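Local atomic coordinates of D-2-hydroxyacid dehydrogensase protein (PDB entry 4LSW), a protein that probably catalyses the NAD(P)-dependent interconversion of D-2-hydroxyacids and 2-oxoacids, as a member of the D-isomer-specific 2-hydroxyacid dehydrogenase family. Residues 7-12 / 49-54; 70-75 / 92-97. All blocks are in the same frame, centred on the assembly; numbering follows the deposited sequence.

Interaction 1: residues 7-12 / 49-54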
loop_
_atom_site.group_PDB
_atom_site.type_symbol
_atom_site.label_atom_id
_atom_site.label_comp_id
_atom_site.label_asym_id
_atom_site.label_seq_id
_atom_site.Cartn_x
_atom_site.Cartn_y
_atom_site.Cartn_z
ATOM N N LEU A 7 23.437 5.074 7.950
ATOM C CA LEU A 7 23.599 4.121 6.864
ATOM C C LEU A 7 22.293 4.054 6.079
ATOM O O LEU A 7 21.237 3.752 6.642
ATOM C CB LEU A 7 23.968 2.745 7.427
ATOM C CG LEU A 7 24.367 1.620 6.459
ATOM C CD1 LEU A 7 25.686 1.914 5.766
ATOM C CD2 LEU A 7 24.467 0.309 7.221
ATOM N N GLN A 8 22.363 4.364 4.789
ATOM C CA GLN A 8 21.172 4.389 3.938
ATOM C C GLN A 8 21.167 3.153 3.038
ATOM O O GLN A 8 22.134 2.894 2.324
ATOM C CB GLN A 8 21.154 5.665 3.098
ATOM C CG GLN A 8 19.905 5.824 2.235
ATOM C CD GLN A 8 19.892 7.132 1.483
ATOM O OE1 GLN A 8 20.396 8.145 1.971
ATOM N NE2 GLN A 8 19.328 7.120 0.279
ATOM N N LEU A 9 20.083 2.381 3.081
ATOM C CA LEU A 9 20.085 1.071 2.427
ATOM C C LEU A 9 19.590 1.069 0.977
ATOM O O LEU A 9 19.928 0.164 0.218
ATOM C CB LEU A 9 19.298 0.058 3.255
ATOM C CG LEU A 9 19.706 -0.124 4.713
ATOM C CD1 LEU A 9 18.985 -1.332 5.289
ATOM C CD2 LEU A 9 21.218 -0.273 4.854
ATOM N N GLY A 10 18.802 2.073 0.607
ATOM C CA GLY A 10 18.316 2.206 -0.756
ATOM C C GLY A 10 18.121 3.662 -1.127
ATOM O O GLY A 10 18.054 4.522 -0.257
ATOM N N PRO A 11 18.038 3.953 -2.431
ATOM C CA PRO A 11 17.885 5.344 -2.884
ATOM C C PRO A 11 16.574 6.007 -2.458
ATOM O O PRO A 11 15.561 5.327 -2.265
ATOM C CB PRO A 11 17.927 5.220 -4.420
ATOM C CG PRO A 11 17.558 3.788 -4.701
ATOM C CD PRO A 11 18.124 3.005 -3.556
ATOM N N TYR A 12 16.606 7.330 -2.311
ATOM C CA TYR A 12 15.416 8.144 -2.096
ATOM C C TYR A 12 15.377 9.217 -3.175
ATOM O O TYR A 12 16.397 9.502 -3.797
ATOM C CB TYR A 12 15.472 8.861 -0.753
ATOM C CG TYR A 12 15.427 7.996 0.478
ATOM C CD1 TYR A 12 14.446 7.026 0.656
ATOM C CD2 TYR A 12 16.371 8.166 1.476
ATOM C CE1 TYR A 12 14.426 6.241 1.801
ATOM C CE2 TYR A 12 16.354 7.405 2.610
ATOM C CZ TYR A 12 15.388 6.446 2.774
ATOM O OH TYR A 12 15.402 5.704 3.933
ATOM N N ILE A 49 19.966 3.846 10.836
ATOM C CA ILE A 49 19.784 3.312 9.493
ATOM C C ILE A 49 18.556 3.980 8.896
ATOM O O ILE A 49 17.543 4.171 9.582
ATOM C CB ILE A 49 19.613 1.790 9.510
ATOM C CG1 ILE A 49 20.942 1.116 9.864
ATOM C CG2 ILE A 49 19.124 1.292 8.151
ATOM C CD1 ILE A 49 20.813 -0.364 10.132
ATOM N N ALA A 50 18.671 4.383 7.635
ATOM C CA ALA A 50 17.537 4.887 6.878
ATOM C C ALA A 50 17.231 3.838 5.827
ATOM O O ALA A 50 18.073 3.508 4.993
ATOM C CB ALA A 50 17.878 6.222 6.220
ATOM N N THR A 51 16.022 3.297 5.872
ATOM C CA THR A 51 15.693 2.194 4.997
ATOM C C THR A 51 14.324 2.406 4.366
ATOM O O THR A 51 13.745 3.505 4.430
ATOM C CB THR A 51 15.786 0.834 5.742
ATOM O OG1 THR A 51 15.693 -0.250 4.803
ATOM C CG2 THR A 51 14.708 0.708 6.816
ATOM N N ARG A 52 13.827 1.345 3.743
ATOM C CA ARG A 52 12.513 1.337 3.124
ATOM C C ARG A 52 11.789 0.075 3.568
ATOM O O ARG A 52 12.432 -0.890 3.999
ATOM C CB ARG A 52 12.652 1.394 1.599
ATOM C CG ARG A 52 13.170 2.735 1.099
ATOM C CD ARG A 52 13.671 2.681 -0.342
ATOM N NE ARG A 52 12.599 2.435 -1.303
ATOM C CZ ARG A 52 12.135 3.331 -2.174
ATOM N NH1 ARG A 52 12.653 4.553 -2.233
ATOM N NH2 ARG A 52 11.155 2.997 -3.006
ATOM N N GLY A 53 10.460 0.095 3.496
ATOM C CA GLY A 53 9.655 -1.041 3.907
ATOM C C GLY A 53 10.151 -2.338 3.301
ATOM O O GLY A 53 10.283 -3.347 3.991
ATOM N N GLU A 54 10.454 -2.292 2.008
ATOM C CA GLU A 54 10.957 -3.447 1.274
ATOM C C GLU A 54 12.262 -3.998 1.857
ATOM O O GLU A 54 12.361 -5.174 2.215
ATOM C CB GLU A 54 11.203 -3.053 -0.183
ATOM C CG GLU A 54 10.057 -2.298 -0.838
ATOM C CD GLU A 54 10.505 -1.531 -2.071
ATOM O OE1 GLU A 54 10.396 -0.286 -2.070
ATOM O OE2 GLU A 54 10.965 -2.171 -3.041
HETATM O O HOH W 1 16.795 3.476 2.226
#
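Leu9 packs against Ile49 and Thr51 at the apolar centre of this contact: Leu9 CG lies 3.8 Å from Ile49 CG2, and its CD1 reaches over to the Thr51 side chain. Leu61 of helix 59-63 touches both Leu9 and Ile49 on this side. Two parallel pairs, Leu7 with Ile49 and Gln8 with Ala50, set the register of the strands. Ala50 N gives a bond to Leu7 O (2.8 Å), and Leu9 N donates to Ala50 O. Past the last pair the chains separate, and a water accepts from Gly10 N and donates to Ala50 O.

Tyr12 turns its hydroxyl back onto strand 48-52. Its CG is anti to the carbonyl carbon (chi1 -66°), and Tyr12 OH donates to Thr51 O at 2.8 Å, from above the carbonyl plane, although that oxygen lies in the plane of the ring. Ala50 CB sits 3.4 Å from Tyr12 OH. Farther out, Arg52 runs past the ring in the opposite sense, its guanidinium turned 25° from the ring plane, and Arg52 NH1 makes a weak bond to Pro11 O (3.0 Å). Side-chain and water bonds thus hold loop 9-12 to strand 48-52 where its pairing with strand 5-8 has ended.

Interaction 2: residues 70-75 / 92-97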
loop_
_atom_site.group_PDB
_atom_site.type_symbol
_atom_site.label_atom_id
_atom_site.label_comp_id
_atom_site.label_asym_id
_atom_site.label_seq_id
_atom_site.Cartn_x
_atom_site.Cartn_y
_atom_site.Cartn_z
ATOM N N LEU A 70 18.722 3.733 16.084
ATOM C CA LEU A 70 17.440 3.990 15.448
ATOM C C LEU A 70 17.428 3.482 14.026
ATOM O O LEU A 70 18.401 3.638 13.292
ATOM C CB LEU A 70 17.167 5.501 15.439
ATOM C CG LEU A 70 16.007 5.990 14.562
ATOM C CD1 LEU A 70 14.668 5.483 15.063
ATOM C CD2 LEU A 70 15.995 7.500 14.488
ATOM N N ILE A 71 16.320 2.860 13.641
ATOM C CA ILE A 71 16.090 2.527 12.244
ATOM C C ILE A 71 14.833 3.264 11.820
ATOM O O ILE A 71 13.765 3.050 12.392
ATOM C CB ILE A 71 15.899 1.012 12.030
ATOM C CG1 ILE A 71 17.146 0.253 12.491
ATOM C CG2 ILE A 71 15.622 0.721 10.560
ATOM C CD1 ILE A 71 16.962 -1.260 12.586
ATOM N N SER A 72 14.979 4.150 10.842
ATOM C CA SER A 72 13.866 4.927 10.326
ATOM C C SER A 72 13.490 4.412 8.945
ATOM O O SER A 72 14.331 4.331 8.041
ATOM C CB SER A 72 14.201 6.423 10.309
ATOM O OG SER A 72 14.159 6.948 11.621
ATOM N N VAL A 73 12.219 4.038 8.809
ATOM C CA VAL A 73 11.713 3.438 7.584
ATOM C C VAL A 73 10.908 4.443 6.763
ATOM O O VAL A 73 10.044 5.151 7.298
ATOM C CB VAL A 73 10.810 2.226 7.907
ATOM C CG1 VAL A 73 10.308 1.589 6.633
ATOM C CG2 VAL A 73 11.568 1.198 8.761
ATOM N N TYR A 74 11.214 4.503 5.469
ATOM C CA TYR A 74 10.422 5.254 4.497
ATOM C C TYR A 74 9.282 4.342 4.045
ATOM O O TYR A 74 9.520 3.332 3.383
ATOM C CB TYR A 74 11.320 5.631 3.317
ATOM C CG TYR A 74 10.702 6.485 2.228
ATOM C CD1 TYR A 74 9.909 5.918 1.233
ATOM C CD2 TYR A 74 10.965 7.845 2.158
ATOM C CE1 TYR A 74 9.367 6.694 0.219
ATOM C CE2 TYR A 74 10.432 8.622 1.148
ATOM C CZ TYR A 74 9.637 8.047 0.188
ATOM O OH TYR A 74 9.122 8.844 -0.816
ATOM N N GLY A 75 8.057 4.688 4.429
ATOM C CA GLY A 75 6.897 3.862 4.121
ATOM C C GLY A 75 6.155 3.400 5.364
ATOM O O GLY A 75 6.628 3.595 6.492
ATOM N N GLN A 92 15.360 1.528 18.472
ATOM C CA GLN A 92 14.027 2.040 18.191
ATOM C C GLN A 92 13.770 2.078 16.683
ATOM O O GLN A 92 14.707 2.122 15.893
ATOM C CB GLN A 92 13.867 3.430 18.806
ATOM C CG GLN A 92 14.017 3.427 20.329
ATOM C CD GLN A 92 14.082 4.824 20.914
ATOM O OE1 GLN A 92 13.063 5.499 21.056
ATOM N NE2 GLN A 92 15.289 5.270 21.252
ATOM N N VAL A 93 12.496 2.038 16.293
ATOM C CA VAL A 93 12.123 2.018 14.878
ATOM C C VAL A 93 11.003 3.031 14.625
ATOM O O VAL A 93 10.109 3.165 15.453
ATOM C CB VAL A 93 11.676 0.605 14.434
ATOM C CG1 VAL A 93 11.380 0.569 12.938
ATOM C CG2 VAL A 93 12.734 -0.447 14.780
ATOM N N THR A 94 11.074 3.759 13.508
ATOM C CA THR A 94 9.986 4.658 13.099
ATOM C C THR A 94 9.539 4.315 11.679
ATOM O O THR A 94 10.300 3.730 10.909
ATOM C CB THR A 94 10.400 6.159 13.132
ATOM O OG1 THR A 94 11.439 6.398 12.175
ATOM C CG2 THR A 94 10.865 6.578 14.521
ATOM N N ASN A 95 8.306 4.680 11.335
ATOM C CA ASN A 95 7.837 4.547 9.956
ATOM C C ASN A 95 7.225 5.864 9.478
ATOM O O ASN A 95 7.425 6.910 10.112
ATOM C CB ASN A 95 6.842 3.383 9.809
ATOM C CG ASN A 95 5.546 3.612 10.569
ATOM O OD1 ASN A 95 5.481 4.417 11.495
ATOM N ND2 ASN A 95 4.503 2.884 10.178
ATOM N N THR A 96 6.494 5.828 8.362
ATOM C CA THR A 96 5.818 7.038 7.868
ATOM C C THR A 96 4.330 6.804 7.583
ATOM O O THR A 96 3.932 6.671 6.423
ATOM C CB THR A 96 6.503 7.613 6.620
ATOM O OG1 THR A 96 6.381 6.700 5.525
ATOM C CG2 THR A 96 7.981 7.876 6.894
ATOM N N PRO A 97 3.514 6.764 8.644
ATOM C CA PRO A 97 2.080 6.478 8.535
ATOM C C PRO A 97 1.246 7.716 8.240
ATOM O O PRO A 97 1.746 8.839 8.358
ATOM C CB PRO A 97 1.737 5.982 9.933
ATOM C CG PRO A 97 2.633 6.774 10.825
ATOM C CD PRO A 97 3.918 6.984 10.045
HETATM O O HOH W 2 10.442 6.937 9.590
#
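Thr94 and Ser72 meet through torsions that bring their hydroxyls together on one face of the sheet: Thr94 OG1 stands between its backbone N and carbonyl carbon (chi1 64°), while Ser72 OG is anti to its carbonyl carbon (chi1 -75°). Ser72 OG and Thr94 OG1 are 2.8 Å apart, in a hydrogen bond that either could donate. A water grips Thr94 OG1 as well and donates to Val73 O at 2.9 Å. Beside this pair Thr94 CG2 packs 4.0 Å from Leu70 CD1, and helix 287-306 covers the face with Leu301 against Ser72 and Asn300 against Thr94.

The strands are the two arms of a beta-alpha-beta unit crossing through helix 83-89, and their parallel directions differ by 14°. Ile71 N to Gln92 O, Thr94 N to Ile71 O and Val73 N to Thr94 O tie the backbones. Ile71, Val73 and Val93 occupy the reverse face, where Val73 CG2 lies 4.2 Å from Val93 CG1.

Beyond the strand ends Thr96 takes over. Thr96 OG1 accepts from Gly75 N at 2.8 Å, and Thr96 N donates to Gly75 O at 2.9 Å. An alanine in place of Thr96 would probably leave Gly75 N without this acceptor and open a gap beside Val73 O, where Thr96 CG2 packs at 3.4 Å. Gly75 itself has backbone angles at which a CB would be jammed against the preceding carbonyl O.

In the fold
Strands 48-52 and 70-74 are neighbours in one sheet, so interactions 1 and 2 sit side by side, their centres 10 Å apart. Probable backbone hydrogen bonds join them, Ile49 O to Ser72 N and Thr51 O to Tyr74 N, both 2.9 Å. Thr51 O therefore faces two donors, the Tyr12 hydroxyl and Tyr74 N. At the last residue of strand 70-74, Tyr74 CB lies 3.5 Å from Tyr12 CE1, and the two rings meet with planes about 30° apart. The centres of the contacts lie about 17 and 16 Å from the chain centre, in the sheet distinct from the seven-stranded parallel one, which probably carries the nucleotide through its Gly152-Gly154-Gly157 pattern.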